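Local coordinates for protein Cow rumen GH26 endo-mannanase (Metagenome, PDB 6UEH) that probably hydrolyses internal beta-1,4-mannosidic linkages of mannans such as galactomannan, as a family 26 endo-mannanase carrying an accessory carbohydrate-binding module, at residues A[313-316]-A[317-320]; A[330-333]-A[334-338]. One frame throughout, in Å; residues are numbered along the deposited sequence.

Interaction 1 (A[313-316]-A[317-320]); sequences EAEG and NVNT
Glu315, Gly316 and Asn317 form a tight turn that Asn319 closes. Gly316 bends the chain with a positive phi. Asn317 CB lies against Gly316 C at 3.7 Å, and from there the Asn317 side chain sets off away from 313-316. The carbonyl oxygens Glu315 O and Asn317 O, 3.2 Å apart, both face Asn319 ND2. Asn319 ND2 gives a straight bond of 2.7 Å to Asn317 O, which lies in the plane of the amide. Asn319 ND2 makes a second, weak bond of 2.7 Å to Glu315 O, bent to 121°. Asn319 OD1 bonds to Gly322 N, which fixes which way the amide is flipped.

The Glu315 side chain is fully extended, with CG anti to the backbone N (chi1 180°). It runs past the Asn319 side chain in the opposite direction, carboxylate and amide planes 72° apart. Glu315 OE2 accepts a nearly straight bond from Asn319 N at 3.1 Å, through the lone pair that faces away from OE1. Glu315 OE2 also lies 3.3 Å from Val318 CA. OE1 is bonded to Ser370 OG.

Gly316 O bonds to Trp366 NE1, and Trp366 and Trp373 pack on Glu315. The turn lies in the loop after the C-terminal end of strand 306-309 of the (beta/alpha)8 (TIM) barrel, probably the active-site side, as in clan relatives. It leans on the loop after strand 357-362 and precedes helix 334-351.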
ATOM      1  N   GLU A 313      -6.885   2.743  -6.734  1.00 17.64           N
ATOM      2  CA  GLU A 313      -6.469   4.096  -6.360  1.00 17.97           C
ATOM      3  C   GLU A 313      -7.660   4.988  -6.019  1.00 18.37           C
ATOM      4  O   GLU A 313      -7.692   6.163  -6.383  1.00 19.29           O
ATOM      5  CB  GLU A 313      -5.642   4.726  -7.484  1.00 18.34           C
ATOM      6  CG  GLU A 313      -4.355   3.977  -7.797  1.00 18.28           C
ATOM      7  CD  GLU A 313      -3.506   4.678  -8.849  1.00 20.30           C
ATOM      8  OE1 GLU A 313      -3.957   5.703  -9.398  1.00 20.69           O
ATOM      9  OE2 GLU A 313      -2.385   4.204  -9.132  1.00 19.88           O
ATOM     10  N   ALA A 314      -8.627   4.417  -5.308  1.00 18.01           N
ATOM     11  CA  ALA A 314      -9.929   5.047  -5.097  1.00 19.22           C
ATOM     12  C   ALA A 314      -9.859   6.424  -4.439  1.00 20.22           C
ATOM     13  O   ALA A 314     -10.412   7.392  -4.963  1.00 21.10           O
ATOM     14  CB  ALA A 314     -10.811   4.132  -4.274  1.00 19.54           C
ATOM     15  N   GLU A 315      -9.197   6.509  -3.289  1.00 20.16           N
ATOM     16  CA  GLU A 315      -9.148   7.766  -2.551  1.00 21.15           C
ATOM     17  C   GLU A 315      -8.421   8.858  -3.328  1.00 22.46           C
ATOM     18  O   GLU A 315      -8.826  10.021  -3.304  1.00 24.81           O
ATOM     19  CB  GLU A 315      -8.478   7.577  -1.188  1.00 20.20           C
ATOM     20  CG  GLU A 315      -8.398   8.871  -0.385  1.00 21.06           C
ATOM     21  CD  GLU A 315      -7.752   8.698   0.977  1.00 21.33           C
ATOM     22  OE1 GLU A 315      -7.370   7.559   1.322  1.00 20.26           O
ATOM     23  OE2 GLU A 315      -7.627   9.708   1.701  1.00 21.88           O
ATOM     24  N   GLY A 316      -7.353   8.480  -4.024  1.00 22.55           N
ATOM     25  CA  GLY A 316      -6.497   9.458  -4.669  1.00 24.85           C
ATOM     26  C   GLY A 316      -5.768  10.265  -3.611  1.00 26.86           C
ATOM     27  O   GLY A 316      -5.131   9.700  -2.723  1.00 26.49           O
ATOM     28  N   ASN A 317      -5.861  11.587  -3.698  1.00 28.98           N
ATOM     29  CA  ASN A 317      -5.307  12.447  -2.660  1.00 31.24           C
ATOM     30  C   ASN A 317      -6.255  12.518  -1.466  1.00 30.01           C
ATOM     31  O   ASN A 317      -7.458  12.303  -1.617  1.00 29.27           O
ATOM     32  CB  ASN A 317      -5.017  13.840  -3.216  1.00 35.56           C
ATOM     33  CG  ASN A 317      -3.817  13.854  -4.141  1.00 37.93           C
ATOM     34  OD1 ASN A 317      -2.758  13.320  -3.810  1.00 38.94           O
ATOM     35  ND2 ASN A 317      -3.979  14.450  -5.315  1.00 39.41           N
ATOM     36  N   VAL A 318      -5.704  12.818  -0.292  1.00 29.88           N
ATOM     37  CA  VAL A 318      -6.422  12.688   0.978  1.00 29.02           C
ATOM     38  C   VAL A 318      -7.818  13.321   0.979  1.00 28.68           C
ATOM     39  O   VAL A 318      -7.977  14.522   0.752  1.00 30.58           O
ATOM     40  CB  VAL A 318      -5.597  13.288   2.144  1.00 30.98           C
ATOM     41  CG1 VAL A 318      -5.094  14.691   1.802  1.00 33.25           C
ATOM     42  CG2 VAL A 318      -6.409  13.288   3.431  1.00 31.06           C
ATOM     43  N   ASN A 319      -8.822  12.481   1.228  1.00 27.26           N
ATOM     44  CA  ASN A 319     -10.221  12.899   1.294  1.00 28.30           C
ATOM     45  C   ASN A 319     -11.125  11.734   1.674  1.00 26.75           C
ATOM     46  O   ASN A 319     -10.696  10.581   1.684  1.00 25.22           O
ATOM     47  CB  ASN A 319     -10.689  13.469  -0.047  1.00 28.93           C
ATOM     48  CG  ASN A 319     -11.091  12.385  -1.028  1.00 27.22           C
ATOM     49  OD1 ASN A 319     -12.269  12.058  -1.156  1.00 27.20           O
ATOM     50  ND2 ASN A 319     -10.111  11.810  -1.713  1.00 25.72           N
ATOM     51  N   THR A 320     -12.382  12.042   1.978  1.00 27.44           N
ATOM     52  CA  THR A 320     -13.410  11.014   2.127  1.00 26.76           C
ATOM     53  C   THR A 320     -14.680  11.430   1.391  1.00 27.04           C
ATOM     54  O   THR A 320     -15.596  10.628   1.219  1.00 26.12           O
ATOM     55  CB  THR A 320     -13.755  10.739   3.605  1.00 27.73           C
ATOM     56  OG1 THR A 320     -13.997  11.979   4.283  1.00 29.78           O
ATOM     57  CG2 THR A 320     -12.621   9.990   4.296  1.00 26.77           C
TER

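Interaction 2 (A[330-333]-A[334-338]); sequences GKAG and AKTYV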
ATOM      1  N   GLY A 330     -14.291   7.162  -7.427  1.00 18.75           N
ATOM      2  CA  GLY A 330     -14.029   7.717  -6.108  1.00 18.79           C
ATOM      3  C   GLY A 330     -14.597   9.114  -5.943  1.00 19.91           C
ATOM      4  O   GLY A 330     -14.493   9.725  -4.878  1.00 19.69           O
ATOM      5  N   LYS A 331     -15.214   9.607  -7.011  1.00 20.35           N
ATOM      6  CA  LYS A 331     -15.691  10.983  -7.095  1.00 22.25           C
ATOM      7  C   LYS A 331     -16.801  11.307  -6.096  1.00 23.65           C
ATOM      8  O   LYS A 331     -16.964  12.457  -5.693  1.00 24.81           O
ATOM      9  CB  LYS A 331     -16.177  11.261  -8.520  1.00 21.98           C
ATOM     10  CG  LYS A 331     -16.477  12.711  -8.838  1.00 23.96           C
ATOM     11  CD  LYS A 331     -16.891  12.842 -10.294  1.00 24.61           C
ATOM     12  CE  LYS A 331     -17.191  14.283 -10.671  1.00 27.78           C
ATOM     13  NZ  LYS A 331     -17.562  14.386 -12.108  1.00 29.54           N
ATOM     14  N   ALA A 332     -17.563  10.291  -5.702  1.00 23.80           N
ATOM     15  CA  ALA A 332     -18.707  10.494  -4.818  1.00 24.88           C
ATOM     16  C   ALA A 332     -18.378  10.211  -3.352  1.00 24.09           C
ATOM     17  O   ALA A 332     -19.266  10.215  -2.500  1.00 24.45           O
ATOM     18  CB  ALA A 332     -19.873   9.630  -5.267  1.00 24.57           C
ATOM     19  N   GLY A 333     -17.106   9.964  -3.060  1.00 22.43           N
ATOM     20  CA  GLY A 333     -16.678   9.762  -1.687  1.00 22.71           C
ATOM     21  C   GLY A 333     -16.481   8.310  -1.293  1.00 21.78           C
ATOM     22  O   GLY A 333     -16.819   7.396  -2.047  1.00 20.26           O
ATOM     23  N   ALA A 334     -15.941   8.105  -0.095  1.00 21.41           N
ATOM     24  CA  ALA A 334     -15.578   6.775   0.382  1.00 20.61           C
ATOM     25  C   ALA A 334     -16.784   5.852   0.543  1.00 21.12           C
ATOM     26  O   ALA A 334     -16.747   4.702   0.111  1.00 20.32           O
ATOM     27  CB  ALA A 334     -14.821   6.884   1.702  1.00 20.64           C
ATOM     28  N   LYS A 335     -17.847   6.356   1.163  1.00 23.36           N
ATOM     29  CA  LYS A 335     -19.029   5.541   1.430  1.00 24.06           C
ATOM     30  C   LYS A 335     -19.653   5.017   0.139  1.00 23.85           C
ATOM     31  O   LYS A 335     -19.952   3.827   0.022  1.00 23.20           O
ATOM     32  CB  LYS A 335     -20.063   6.337   2.224  1.00 26.71           C
ATOM     33  CG  LYS A 335     -21.318   5.544   2.563  1.00 29.44           C
ATOM     34  CD  LYS A 335     -22.362   6.414   3.244  1.00 32.64           C
ATOM     35  CE  LYS A 335     -23.614   5.615   3.578  1.00 35.13           C
ATOM     36  NZ  LYS A 335     -24.253   5.031   2.363  1.00 35.88           N
ATOM     37  N   THR A 336     -19.841   5.908  -0.830  1.00 23.20           N
ATOM     38  CA  THR A 336     -20.385   5.515  -2.124  1.00 22.12           C
ATOM     39  C   THR A 336     -19.447   4.542  -2.827  1.00 21.44           C
ATOM     40  O   THR A 336     -19.895   3.565  -3.433  1.00 23.05           O
ATOM     41  CB  THR A 336     -20.636   6.736  -3.030  1.00 21.23           C
ATOM     42  OG1 THR A 336     -21.662   7.553  -2.455  1.00 22.30           O
ATOM     43  CG2 THR A 336     -21.071   6.291  -4.424  1.00 20.65           C
ATOM     44  N   TYR A 337     -18.146   4.802  -2.733  1.00 19.39           N
ATOM     45  CA  TYR A 337     -17.158   3.945  -3.375  1.00 18.43           C
ATOM     46  C   TYR A 337     -17.233   2.508  -2.870  1.00 19.20           C
ATOM     47  O   TYR A 337     -17.212   1.567  -3.662  1.00 20.01           O
ATOM     48  CB  TYR A 337     -15.735   4.472  -3.167  1.00 18.04           C
ATOM     49  CG  TYR A 337     -14.702   3.423  -3.508  1.00 17.85           C
ATOM     50  CD1 TYR A 337     -14.417   3.109  -4.831  1.00 17.05           C
ATOM     51  CD2 TYR A 337     -14.040   2.715  -2.508  1.00 18.12           C
ATOM     52  CE1 TYR A 337     -13.491   2.133  -5.152  1.00 16.59           C
ATOM     53  CE2 TYR A 337     -13.112   1.739  -2.821  1.00 17.90           C
ATOM     54  CZ  TYR A 337     -12.841   1.452  -4.144  1.00 17.26           C
ATOM     55  OH  TYR A 337     -11.914   0.478  -4.458  1.00 16.92           O
ATOM     56  N   VAL A 338     -17.299   2.345  -1.551  1.00 19.30           N
ATOM     57  CA  VAL A 338     -17.371   1.018  -0.948  1.00 18.13           C
ATOM     58  C   VAL A 338     -18.612   0.277  -1.441  1.00 18.69           C
ATOM     59  O   VAL A 338     -18.558  -0.924  -1.715  1.00 18.67           O
ATOM     60  CB  VAL A 338     -17.379   1.099   0.600  1.00 20.18           C
ATOM     61  CG1 VAL A 338     -17.691  -0.257   1.216  1.00 19.99           C
ATOM     62  CG2 VAL A 338     -16.041   1.617   1.111  1.00 19.87           C
TER
HETATM   63  O   HOH W   1     -19.689   8.738  -0.302  1.00 16.76           O
HETATM   64  O   HOH W   2     -22.667  10.092  -2.824  1.00 25.87           O
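This is a local contact at the N-terminal end of helix 334-351, where the loop after strand 306-309 of the (beta/alpha)8 barrel turns into the helix. A type I beta turn from Gly330 to Gly333 leads in, closed by Gly333 N bonding to Gly330 O. Gly333 then takes the N-cap position. Its phi of 101° suits a residue without a side chain, since a CB here would jam against the preceding carbonyl oxygen.

The first helical bond across the junction runs from Tyr337 N to Gly333 O at 3.0 Å. Tyr337 CB comes within 3.3 Å of Gly333 O. With CG anti to the backbone N (chi1 165°), the Tyr337 ring leaves the cap and runs inward. Its OH bonds to Leu311 O, just after strand 306-309, and to Gln361 NE2 of strand 357-362.

Ala332 and Thr336, four residues apart, also meet across the junction. The methyl Ala332 CB packs against Thr336 CG2 at 3.6 Å, an aliphatic touch. Gly333 has no side chain to cap the helix, and water takes up one of the amides of the first turn. Water 1 accepts from Thr336 N and donates to Ala332 O, so it joins the helix to the turn. Water 2 forms a second, looser bridge. Water 2 lies 2.8 Å from Thr336 OG1 and gives a weak bond of 3.4 Å to Ala332 O.

In the fold
Coming from the N terminus, the chain leaves the accessory module, enters the barrel and passes along strand 306-309. Interaction 1 closes a small turn early in the loop that follows. Interaction 2 comes later, where this loop becomes helix 334-351. The two are in series and neither encloses the other. Their centres lie about 9 Å apart. The loop returns to itself where Thr320 O meets Ala334 N, 2.9 Å apart and probably hydrogen-bonded; this joins the end of the first turn to the start of the helix. Ala314 CB also packs on Tyr337 CZ. These two contacts join the loop after strand 306-309 to the start of helix 334-351.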